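Local coordinates for transcriptional regulator (Methanobacterium thermoautotrophicum, PDB 3BPV), which probably binds DNA through a winged-helix domain and represses transcription, as a dimeric member of the MarR family, at residues G23-T28 against I97-K102; V32-R37 against D47-F52; L36-H39 against G43-Q46. All coordinates share one frame; numbering follows the deposited sequence.

In the fold
Contact 1 joins the segments furthest apart in sequence: the loop before helix 29-40 and helix 97-111, with contacts 2 and 3 both falling between them along the chain. Contacts 2 and 3 start from the same helix 29-40, share L36 and R37, of which R37 touches in both, and have centres about 6 Å apart; each is about 17 Å, centre to centre, from contact 1. Helix 29-40 ties the three together. One side of it meets I97 and I100 of helix 97-111, while C34, R37 and I38 face I44 and helix 46-53, so helix 29-40 packs helix 97-111 on one side and the helix-turn-helix and wing on another.

Contact 1 of 3, residues G23-T28 against I97-K102; sequences GHLNLT and IPLILK
L25 and L27 reach from the loop 23-28 toward helix 97-111 and meet L99 and I100 there, one methyl to one methyl in each pair. The loop starts with a short 3-10 turn at G23-L25, closed by the backbone bond from N26 N to G23 O at 2.8 Å. Within that turn, the imidazole of H24 has CG of L25 3.6 Å above one face, displaced toward the rim. L25 comes next. Its CG stands anti to the carbonyl carbon (chi1 -62°) and the chain then runs on extended, which carries CD1 out to CD1 of L99 at 4.4 Å. At that distance the methyls only graze, tip to tip; L99 is exposed, so the pair lies near the surface. The backbone O of N26 accepts a hydrogen bond from NE2 of Q31. L27 brings the chain back and sends a second leucine across: its CD1 lies 4.5 Å from CD1 of I100, again end to end, but here both residues are buried. The two pairs therefore differ in setting, one toward solvent, at L99, and one inside. T28 is the N-cap of helix 29-40: its side chain caps a backbone N in the first turn, and OG1 also bonds NE2 of Q31. Backbones stay well apart, L27 CA being 9.7 Å from I100 CA, and only 97 Å² is buried between the segments. Other residues fill in around the leucines, L27 also packing on L22, F72 and I96. The loop between helices 3-21 and 29-40 is thus laid beside the first turns of helix 97-111, with V32 and L35 of helix 29-40 packed on I100 and L67 of helix 57-69 on L27.

Contact 2 of 3, residues V32-R37 against D47-F52; sequences VACLLR and DELATF
R37 lays its side chain over one face of the F52 ring, with R37 NE 3.0 Å above the ring plane and over its centre. The guanidinium does not lie flat on the phenyl: the two planes are 89° apart, so the cation stands on edge, its NE-side rim turned to the ring. R37 CZ is 4.0 Å from the F52 ring centroid, nearly on the ring normal, a cation-pi contact. R37 CD, on the other side of NE, makes a CH-pi contact, 3.7 Å from the F52 centroid. Nearer the helix, the aliphatic part of R37 runs past L49 in the opposite direction, and R37 CG comes within 3.3 Å of L49 CD1, a tight approach. The other branch of L49, CD2, goes to C34, whose SG sits 4.0 Å away. L49 thus straddles the gap, one methyl for the arginine and one for the cysteine.

Torsions set this up. In R37, CG is anti to the backbone N and the chain bends at chi2 (72°), which takes CD and NE across to F52. Beyond the ring, NH1 forms a salt bridge with E41, so the guanidinium is held by a carboxylate as well as by the phenyl; R40 also brings a like charge close to NH1. F53 packs on both C34 and R37, C34 further touches T63 and L67, and L49 leans on L64, all three from helix 57-69. R12 of the second subunit packs on F52. The axes of the two short helical segments pass 11.4 Å apart with 120° between their directions. Helices 46-53 and 57-69 form the helix-turn-helix of the winged-helix fold, the latter probably the recognition helix as in MarR relatives, and this contact packs helix 29-40 on the motif's first helix.

Contact 3 of 3, residues L36-H39 against G43-Q46; sequences LRIH and GIKQ
I44 and R37 meet across the turn that links the first two helices of the winged-helix domain, and I44 is the residue to follow. Its CB points toward helix 29-40, and from there the side chain splits. CG2 occupies the crowded position between the backbone N and the carbonyl carbon and lies 4.2 Å from CG1 of I38, the two side chains crossing at about a right angle. CG1 takes the other direction, anti to the backbone N (chi1 -173°), and with chi2 also extended it carries CD1 far out to the arginine. There the methyl lies over one face of the guanidinium, whose NH1 is salt-bridged to E41, 3.8 Å above its plane and offset toward the rim.

I44 is buried, as is I38, which further packs on L87 and V89 of strand 84-89, I73 of strand 73-78 and L64 of helix 57-69. L49 touches both isoleucines, and I38 thereby packs between the helices and the two wing strands. Before I44, G43 takes a positive phi of 94°, a conformation that suits glycine. G43 and I44 also form backbone hydrogen bonds with L87, tying the turn to the wing. Of the guanidinium atoms, R37 NH1 lies nearest the methyl, 4.0 Å from I44 CD1.

Contact 1 of 3, residues G23-T28 against I97-K102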
ATOM      1  N   GLY A  23      -8.383  -6.935 -14.547  1.00 18.47           N
ATOM      2  CA  GLY A  23      -7.345  -7.823 -15.038  1.00 19.97           C
ATOM      3  C   GLY A  23      -7.331  -7.950 -16.549  1.00 20.43           C
ATOM      4  O   GLY A  23      -6.277  -8.179 -17.136  1.00 21.87           O
ATOM      5  N   HIS A  24      -8.488  -7.805 -17.191  1.00 21.80           N
ATOM      6  CA  HIS A  24      -8.533  -7.906 -18.645  1.00 23.18           C
ATOM      7  C   HIS A  24      -7.748  -6.770 -19.294  1.00 22.80           C
ATOM      8  O   HIS A  24      -7.386  -6.844 -20.468  1.00 23.98           O
ATOM      9  CB  HIS A  24      -9.984  -7.919 -19.154  1.00 25.26           C
ATOM     10  CG  HIS A  24     -10.783  -6.712 -18.773  1.00 27.30           C
ATOM     11  ND1 HIS A  24     -11.142  -6.434 -17.473  1.00 28.50           N
ATOM     12  CD2 HIS A  24     -11.312  -5.720 -19.530  1.00 27.24           C
ATOM     13  CE1 HIS A  24     -11.857  -5.324 -17.442  1.00 27.40           C
ATOM     14  NE2 HIS A  24     -11.975  -4.870 -18.677  1.00 28.75           N
ATOM     15  N   LEU A  25      -7.469  -5.726 -18.517  1.00 20.25           N
ATOM     16  CA  LEU A  25      -6.708  -4.580 -19.012  1.00 21.28           C
ATOM     17  C   LEU A  25      -5.285  -4.648 -18.471  1.00 21.27           C
ATOM     18  O   LEU A  25      -4.499  -3.709 -18.623  1.00 22.82           O
ATOM     19  CB  LEU A  25      -7.360  -3.272 -18.561  1.00 22.70           C
ATOM     20  CG  LEU A  25      -8.785  -3.015 -19.052  1.00 23.82           C
ATOM     21  CD1 LEU A  25      -9.304  -1.729 -18.435  1.00 25.12           C
ATOM     22  CD2 LEU A  25      -8.796  -2.925 -20.570  1.00 26.14           C
ATOM     23  N   ASN A  26      -4.969  -5.770 -17.832  1.00 19.77           N
ATOM     24  CA  ASN A  26      -3.655  -5.997 -17.239  1.00 19.82           C
ATOM     25  C   ASN A  26      -3.334  -4.933 -16.204  1.00 19.79           C
ATOM     26  O   ASN A  26      -2.172  -4.569 -16.003  1.00 21.43           O
ATOM     27  CB  ASN A  26      -2.562  -6.021 -18.312  1.00 22.20           C
ATOM     28  CG  ASN A  26      -2.588  -7.287 -19.143  1.00 23.75           C
ATOM     29  OD1 ASN A  26      -2.972  -8.351 -18.655  1.00 28.71           O
ATOM     30  ND2 ASN A  26      -2.165  -7.185 -20.395  1.00 27.00           N
ATOM     31  N   LEU A  27      -4.368  -4.451 -15.533  1.00 17.92           N
ATOM     32  CA  LEU A  27      -4.183  -3.422 -14.523  1.00 15.85           C
ATOM     33  C   LEU A  27      -4.127  -3.988 -13.116  1.00 16.88           C
ATOM     34  O   LEU A  27      -4.747  -5.007 -12.806  1.00 18.18           O
ATOM     35  CB  LEU A  27      -5.307  -2.378 -14.611  1.00 17.23           C
ATOM     36  CG  LEU A  27      -5.246  -1.381 -15.771  1.00 16.94           C
ATOM     37  CD1 LEU A  27      -6.553  -0.605 -15.836  1.00 19.01           C
ATOM     38  CD2 LEU A  27      -4.066  -0.433 -15.578  1.00 17.50           C
ATOM     39  N   THR A  28      -3.361  -3.307 -12.277  1.00 15.25           N
ATOM     40  CA  THR A  28      -3.195  -3.656 -10.882  1.00 15.55           C
ATOM     41  C   THR A  28      -3.395  -2.376 -10.094  1.00 15.65           C
ATOM     42  O   THR A  28      -3.372  -1.276 -10.657  1.00 14.87           O
ATOM     43  CB  THR A  28      -1.785  -4.153 -10.588  1.00 15.98           C
ATOM     44  OG1 THR A  28      -0.845  -3.163 -11.026  1.00 17.77           O
ATOM     45  CG2 THR A  28      -1.521  -5.475 -11.290  1.00 17.22           C
ATOM     46  N   ILE A  97     -10.656   5.590 -17.483  1.00 22.07           N
ATOM     47  CA  ILE A  97     -10.840   6.148 -16.144  1.00 22.55           C
ATOM     48  C   ILE A  97     -12.256   5.906 -15.612  1.00 21.75           C
ATOM     49  O   ILE A  97     -12.438   5.582 -14.436  1.00 21.90           O
ATOM     50  CB  ILE A  97     -10.547   7.671 -16.113  1.00 23.81           C
ATOM     51  CG1 ILE A  97      -9.113   7.934 -16.578  1.00 27.51           C
ATOM     52  CG2 ILE A  97     -10.752   8.217 -14.701  1.00 23.14           C
ATOM     53  CD1 ILE A  97      -8.053   7.257 -15.739  1.00 28.42           C
ATOM     54  N   PRO A  98     -13.286   6.089 -16.458  1.00 20.47           N
ATOM     55  CA  PRO A  98     -14.645   5.853 -15.964  1.00 19.76           C
ATOM     56  C   PRO A  98     -14.812   4.421 -15.472  1.00 19.32           C
ATOM     57  O   PRO A  98     -15.495   4.178 -14.477  1.00 20.32           O
ATOM     58  CB  PRO A  98     -15.512   6.157 -17.181  1.00 19.43           C
ATOM     59  CG  PRO A  98     -14.749   7.260 -17.841  1.00 19.53           C
ATOM     60  CD  PRO A  98     -13.318   6.753 -17.773  1.00 20.63           C
ATOM     61  N   LEU A  99     -14.188   3.479 -16.177  1.00 19.34           N
ATOM     62  CA  LEU A  99     -14.252   2.072 -15.803  1.00 21.21           C
ATOM     63  C   LEU A  99     -13.602   1.892 -14.438  1.00 20.04           C
ATOM     64  O   LEU A  99     -14.110   1.165 -13.583  1.00 20.83           O
ATOM     65  CB  LEU A  99     -13.515   1.210 -16.830  1.00 23.60           C
ATOM     66  CG  LEU A  99     -14.083   1.111 -18.247  1.00 26.94           C
ATOM     67  CD1 LEU A  99     -13.054   0.468 -19.159  1.00 29.16           C
ATOM     68  CD2 LEU A  99     -15.368   0.300 -18.233  1.00 28.13           C
ATOM     69  N   ILE A 100     -12.468   2.554 -14.246  1.00 18.86           N
ATOM     70  CA  ILE A 100     -11.742   2.482 -12.987  1.00 18.59           C
ATOM     71  C   ILE A 100     -12.585   3.046 -11.851  1.00 18.05           C
ATOM     72  O   ILE A 100     -12.698   2.441 -10.787  1.00 17.98           O
ATOM     73  CB  ILE A 100     -10.417   3.262 -13.077  1.00 20.78           C
ATOM     74  CG1 ILE A 100      -9.447   2.517 -13.996  1.00 21.62           C
ATOM     75  CG2 ILE A 100      -9.815   3.445 -11.693  1.00 21.37           C
ATOM     76  CD1 ILE A 100      -8.141   3.254 -14.240  1.00 20.05           C
ATOM     77  N   LEU A 101     -13.195   4.203 -12.077  1.00 17.27           N
ATOM     78  CA  LEU A 101     -14.020   4.815 -11.044  1.00 18.49           C
ATOM     79  C   LEU A 101     -15.253   3.971 -10.735  1.00 17.43           C
ATOM     80  O   LEU A 101     -15.715   3.946  -9.599  1.00 18.12           O
ATOM     81  CB  LEU A 101     -14.427   6.238 -11.451  1.00 20.24           C
ATOM     82  CG  LEU A 101     -13.268   7.241 -11.519  1.00 21.82           C
ATOM     83  CD1 LEU A 101     -13.787   8.606 -11.937  1.00 22.28           C
ATOM     84  CD2 LEU A 101     -12.582   7.334 -10.163  1.00 23.91           C
ATOM     85  N   LYS A 102     -15.788   3.281 -11.737  1.00 18.87           N
ATOM     86  CA  LYS A 102     -16.953   2.432 -11.516  1.00 18.75           C
ATOM     87  C   LYS A 102     -16.545   1.248 -10.643  1.00 18.01           C
ATOM     88  O   LYS A 102     -17.296   0.823  -9.759  1.00 17.64           O
ATOM     89  CB  LYS A 102     -17.521   1.925 -12.844  1.00 21.69           C
ATOM     90  CG  LYS A 102     -18.756   1.051 -12.674  1.00 26.53           C
ATOM     91  CD  LYS A 102     -19.211   0.442 -13.989  1.00 31.35           C
ATOM     92  CE  LYS A 102     -20.411  -0.468 -13.775  1.00 32.35           C
ATOM     93  NZ  LYS A 102     -20.115  -1.536 -12.778  1.00 35.95           N
TER

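Contact 2 of 3, residues V32-R37 against D47-F52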
ATOM      1  N   VAL A  32      -3.101   1.565 -11.334  1.00 13.45           N
ATOM      2  CA  VAL A  32      -4.235   2.472 -11.270  1.00 13.15           C
ATOM      3  C   VAL A  32      -3.860   3.726 -10.485  1.00 14.58           C
ATOM      4  O   VAL A  32      -4.197   4.839 -10.887  1.00 15.08           O
ATOM      5  CB  VAL A  32      -5.457   1.794 -10.607  1.00 14.57           C
ATOM      6  CG1 VAL A  32      -6.521   2.835 -10.262  1.00 16.53           C
ATOM      7  CG2 VAL A  32      -6.039   0.759 -11.550  1.00 15.06           C
ATOM      8  N   ALA A  33      -3.161   3.558  -9.371  1.00 14.22           N
ATOM      9  CA  ALA A  33      -2.767   4.703  -8.559  1.00 13.96           C
ATOM     10  C   ALA A  33      -1.909   5.657  -9.376  1.00 14.74           C
ATOM     11  O   ALA A  33      -2.135   6.868  -9.351  1.00 15.66           O
ATOM     12  CB  ALA A  33      -2.002   4.232  -7.326  1.00 14.33           C
ATOM     13  N   CYS A  34      -0.931   5.117 -10.098  1.00 13.22           N
ATOM     14  CA  CYS A  34      -0.061   5.949 -10.924  1.00 14.45           C
ATOM     15  C   CYS A  34      -0.861   6.631 -12.033  1.00 13.68           C
ATOM     16  O   CYS A  34      -0.690   7.823 -12.299  1.00 14.80           O
ATOM     17  CB  CYS A  34       1.051   5.109 -11.556  1.00 14.33           C
ATOM     18  SG  CYS A  34       2.368   4.661 -10.411  1.00 16.02           S
ATOM     19  N   LEU A  35      -1.734   5.878 -12.685  1.00 14.97           N
ATOM     20  CA  LEU A  35      -2.534   6.425 -13.767  1.00 14.98           C
ATOM     21  C   LEU A  35      -3.393   7.592 -13.286  1.00 15.50           C
ATOM     22  O   LEU A  35      -3.429   8.645 -13.926  1.00 16.86           O
ATOM     23  CB  LEU A  35      -3.424   5.335 -14.364  1.00 15.47           C
ATOM     24  CG  LEU A  35      -4.177   5.712 -15.640  1.00 17.47           C
ATOM     25  CD1 LEU A  35      -3.192   6.037 -16.743  1.00 20.57           C
ATOM     26  CD2 LEU A  35      -5.062   4.550 -16.064  1.00 19.51           C
ATOM     27  N   LEU A  36      -4.075   7.425 -12.159  1.00 15.39           N
ATOM     28  CA  LEU A  36      -4.927   8.496 -11.651  1.00 15.38           C
ATOM     29  C   LEU A  36      -4.113   9.709 -11.238  1.00 16.02           C
ATOM     30  O   LEU A  36      -4.552  10.848 -11.422  1.00 17.27           O
ATOM     31  CB  LEU A  36      -5.778   8.008 -10.475  1.00 15.22           C
ATOM     32  CG  LEU A  36      -6.809   6.926 -10.823  1.00 17.88           C
ATOM     33  CD1 LEU A  36      -7.569   6.518  -9.570  1.00 18.62           C
ATOM     34  CD2 LEU A  36      -7.770   7.459 -11.888  1.00 19.24           C
ATOM     35  N   ARG A  37      -2.927   9.480 -10.685  1.00 15.51           N
ATOM     36  CA  ARG A  37      -2.081  10.594 -10.268  1.00 17.18           C
ATOM     37  C   ARG A  37      -1.573  11.388 -11.469  1.00 17.65           C
ATOM     38  O   ARG A  37      -1.506  12.616 -11.418  1.00 19.06           O
ATOM     39  CB  ARG A  37      -0.898  10.084  -9.446  1.00 18.72           C
ATOM     40  CG  ARG A  37      -0.067  11.185  -8.812  1.00 21.79           C
ATOM     41  CD  ARG A  37      -0.795  11.845  -7.654  1.00 25.29           C
ATOM     42  NE  ARG A  37      -0.013  12.943  -7.092  1.00 26.04           N
ATOM     43  CZ  ARG A  37       0.211  14.092  -7.718  1.00 25.94           C
ATOM     44  NH1 ARG A  37      -0.290  14.300  -8.928  1.00 24.17           N
ATOM     45  NH2 ARG A  37       0.938  15.035  -7.137  1.00 27.46           N
ATOM     46  N   ASP A  47      10.243  11.304 -11.582  1.00 14.72           N
ATOM     47  CA  ASP A  47      10.861  11.384 -10.267  1.00 14.48           C
ATOM     48  C   ASP A  47       9.947  12.083  -9.269  1.00 14.68           C
ATOM     49  O   ASP A  47      10.021  11.813  -8.073  1.00 15.33           O
ATOM     50  CB  ASP A  47      12.234  12.077 -10.327  1.00 16.30           C
ATOM     51  CG  ASP A  47      12.162  13.502 -10.836  1.00 19.65           C
ATOM     52  OD1 ASP A  47      12.273  13.701 -12.061  1.00 20.09           O
ATOM     53  OD2 ASP A  47      12.001  14.416 -10.006  1.00 19.62           O
ATOM     54  N   GLU A  48       9.076  12.969  -9.752  1.00 14.65           N
ATOM     55  CA  GLU A  48       8.143  13.672  -8.872  1.00 17.22           C
ATOM     56  C   GLU A  48       7.031  12.711  -8.453  1.00 14.23           C
ATOM     57  O   GLU A  48       6.542  12.763  -7.320  1.00 15.98           O
ATOM     58  CB  GLU A  48       7.555  14.901  -9.579  1.00 18.96           C
ATOM     59  CG  GLU A  48       8.610  15.922  -9.982  1.00 22.03           C
ATOM     60  CD  GLU A  48       8.041  17.127 -10.704  1.00 24.60           C
ATOM     61  OE1 GLU A  48       7.205  16.948 -11.619  1.00 25.41           O
ATOM     62  OE2 GLU A  48       8.447  18.258 -10.363  1.00 27.15           O
ATOM     63  N   LEU A  49       6.632  11.833  -9.369  1.00 15.08           N
ATOM     64  CA  LEU A  49       5.608  10.847  -9.054  1.00 15.32           C
ATOM     65  C   LEU A  49       6.202   9.875  -8.027  1.00 14.57           C
ATOM     66  O   LEU A  49       5.525   9.492  -7.075  1.00 14.62           O
ATOM     67  CB  LEU A  49       5.191  10.089 -10.315  1.00 16.38           C
ATOM     68  CG  LEU A  49       4.000   9.141 -10.157  1.00 15.91           C
ATOM     69  CD1 LEU A  49       2.742   9.959  -9.911  1.00 21.28           C
ATOM     70  CD2 LEU A  49       3.831   8.288 -11.409  1.00 20.80           C
ATOM     71  N   ALA A  50       7.462   9.491  -8.224  1.00 12.97           N
ATOM     72  CA  ALA A  50       8.146   8.591  -7.296  1.00 14.78           C
ATOM     73  C   ALA A  50       8.209   9.214  -5.911  1.00 15.99           C
ATOM     74  O   ALA A  50       7.951   8.555  -4.907  1.00 16.57           O
ATOM     75  CB  ALA A  50       9.548   8.304  -7.787  1.00 14.81           C
ATOM     76  N   THR A  51       8.559  10.491  -5.849  1.00 16.04           N
ATOM     77  CA  THR A  51       8.649  11.180  -4.572  1.00 17.85           C
ATOM     78  C   THR A  51       7.281  11.252  -3.911  1.00 17.24           C
ATOM     79  O   THR A  51       7.154  11.050  -2.705  1.00 20.34           O
ATOM     80  CB  THR A  51       9.203  12.606  -4.753  1.00 17.79           C
ATOM     81  OG1 THR A  51      10.520  12.531  -5.310  1.00 19.68           O
ATOM     82  CG2 THR A  51       9.267  13.335  -3.414  1.00 20.74           C
ATOM     83  N   PHE A  52       6.251  11.517  -4.707  1.00 16.95           N
ATOM     84  CA  PHE A  52       4.893  11.613  -4.189  1.00 18.08           C
ATOM     85  C   PHE A  52       4.451  10.340  -3.472  1.00 17.55           C
ATOM     86  O   PHE A  52       3.857  10.406  -2.390  1.00 19.70           O
ATOM     87  CB  PHE A  52       3.919  11.918  -5.326  1.00 19.07           C
ATOM     88  CG  PHE A  52       2.478  11.840  -4.922  1.00 19.73           C
ATOM     89  CD1 PHE A  52       1.866  12.901  -4.266  1.00 21.61           C
ATOM     90  CD2 PHE A  52       1.733  10.695  -5.186  1.00 19.19           C
ATOM     91  CE1 PHE A  52       0.530  12.824  -3.882  1.00 20.30           C
ATOM     92  CE2 PHE A  52       0.400  10.606  -4.806  1.00 20.97           C
ATOM     93  CZ  PHE A  52      -0.205  11.670  -4.153  1.00 21.29           C
TER

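Contact 3 of 3, residues L36-H39 against G43-Q46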
ATOM      1  N   LEU A  36      -4.075   7.425 -12.159  1.00 15.39           N
ATOM      2  CA  LEU A  36      -4.927   8.496 -11.651  1.00 15.38           C
ATOM      3  C   LEU A  36      -4.113   9.709 -11.238  1.00 16.02           C
ATOM      4  O   LEU A  36      -4.552  10.848 -11.422  1.00 17.27           O
ATOM      5  CB  LEU A  36      -5.778   8.008 -10.475  1.00 15.22           C
ATOM      6  CG  LEU A  36      -6.809   6.926 -10.823  1.00 17.88           C
ATOM      7  CD1 LEU A  36      -7.569   6.518  -9.570  1.00 18.62           C
ATOM      8  CD2 LEU A  36      -7.770   7.459 -11.888  1.00 19.24           C
ATOM      9  N   ARG A  37      -2.927   9.480 -10.685  1.00 15.51           N
ATOM     10  CA  ARG A  37      -2.081  10.594 -10.268  1.00 17.18           C
ATOM     11  C   ARG A  37      -1.573  11.388 -11.469  1.00 17.65           C
ATOM     12  O   ARG A  37      -1.506  12.616 -11.418  1.00 19.06           O
ATOM     13  CB  ARG A  37      -0.898  10.084  -9.446  1.00 18.72           C
ATOM     14  CG  ARG A  37      -0.067  11.185  -8.812  1.00 21.79           C
ATOM     15  CD  ARG A  37      -0.795  11.845  -7.654  1.00 25.29           C
ATOM     16  NE  ARG A  37      -0.013  12.943  -7.092  1.00 26.04           N
ATOM     17  CZ  ARG A  37       0.211  14.092  -7.718  1.00 25.94           C
ATOM     18  NH1 ARG A  37      -0.290  14.300  -8.928  1.00 24.17           N
ATOM     19  NH2 ARG A  37       0.938  15.035  -7.137  1.00 27.46           N
ATOM     20  N   ILE A  38      -1.211  10.699 -12.546  1.00 16.35           N
ATOM     21  CA  ILE A  38      -0.724  11.378 -13.742  1.00 17.28           C
ATOM     22  C   ILE A  38      -1.891  12.100 -14.405  1.00 18.47           C
ATOM     23  O   ILE A  38      -1.732  13.199 -14.951  1.00 19.21           O
ATOM     24  CB  ILE A  38      -0.113  10.375 -14.739  1.00 16.56           C
ATOM     25  CG1 ILE A  38       1.081   9.671 -14.092  1.00 17.80           C
ATOM     26  CG2 ILE A  38       0.335  11.100 -16.006  1.00 18.75           C
ATOM     27  CD1 ILE A  38       1.555   8.460 -14.854  1.00 18.15           C
ATOM     28  N   HIS A  39      -3.058  11.468 -14.354  1.00 18.73           N
ATOM     29  CA  HIS A  39      -4.285  12.011 -14.924  1.00 18.30           C
ATOM     30  C   HIS A  39      -4.621  13.373 -14.323  1.00 20.32           C
ATOM     31  O   HIS A  39      -5.029  14.298 -15.037  1.00 20.96           O
ATOM     32  CB  HIS A  39      -5.436  11.022 -14.674  1.00 17.78           C
ATOM     33  CG  HIS A  39      -6.798  11.570 -14.979  1.00 21.07           C
ATOM     34  ND1 HIS A  39      -7.169  11.993 -16.237  1.00 21.44           N
ATOM     35  CD2 HIS A  39      -7.885  11.737 -14.189  1.00 21.04           C
ATOM     36  CE1 HIS A  39      -8.427  12.396 -16.209  1.00 20.82           C
ATOM     37  NE2 HIS A  39      -8.886  12.251 -14.980  1.00 22.95           N
ATOM     38  N   GLY A  43       1.956  15.910 -17.217  1.00 17.34           N
ATOM     39  CA  GLY A  43       3.301  16.442 -17.331  1.00 16.85           C
ATOM     40  C   GLY A  43       4.172  16.235 -16.108  1.00 17.36           C
ATOM     41  O   GLY A  43       5.336  16.627 -16.098  1.00 18.43           O
ATOM     42  N   ILE A  44       3.614  15.624 -15.068  1.00 17.53           N
ATOM     43  CA  ILE A  44       4.382  15.378 -13.858  1.00 16.72           C
ATOM     44  C   ILE A  44       5.621  14.558 -14.224  1.00 17.21           C
ATOM     45  O   ILE A  44       5.558  13.659 -15.063  1.00 16.78           O
ATOM     46  CB  ILE A  44       3.530  14.614 -12.803  1.00 15.95           C
ATOM     47  CG1 ILE A  44       4.298  14.514 -11.483  1.00 16.30           C
ATOM     48  CG2 ILE A  44       3.169  13.225 -13.320  1.00 19.00           C
ATOM     49  CD1 ILE A  44       3.486  13.923 -10.339  1.00 16.70           C
ATOM     50  N   LYS A  45       6.751  14.892 -13.606  1.00 16.95           N
ATOM     51  CA  LYS A  45       7.997  14.172 -13.857  1.00 17.71           C
ATOM     52  C   LYS A  45       7.928  12.821 -13.154  1.00 16.48           C
ATOM     53  O   LYS A  45       7.317  12.700 -12.090  1.00 16.86           O
ATOM     54  CB  LYS A  45       9.201  14.955 -13.320  1.00 19.99           C
ATOM     55  CG  LYS A  45       9.787  16.001 -14.265  1.00 22.68           C
ATOM     56  CD  LYS A  45       8.836  17.150 -14.528  1.00 23.96           C
ATOM     57  CE  LYS A  45       9.532  18.230 -15.344  1.00 24.38           C
ATOM     58  NZ  LYS A  45       8.606  19.335 -15.696  1.00 25.70           N
ATOM     59  N   GLN A  46       8.559  11.813 -13.746  1.00 16.48           N
ATOM     60  CA  GLN A  46       8.563  10.488 -13.148  1.00 16.21           C
ATOM     61  C   GLN A  46       9.167  10.541 -11.756  1.00 15.74           C
ATOM     62  O   GLN A  46       8.661   9.895 -10.843  1.00 15.78           O
ATOM     63  CB  GLN A  46       9.355   9.501 -14.007  1.00 16.46           C
ATOM     64  CG  GLN A  46       9.437   8.097 -13.406  1.00 18.02           C
ATOM     65  CD  GLN A  46      10.037   7.087 -14.363  1.00 21.53           C
ATOM     66  OE1 GLN A  46       9.862   7.190 -15.577  1.00 22.83           O
ATOM     67  NE2 GLN A  46      10.729   6.089 -13.820  1.00 22.86           N
TER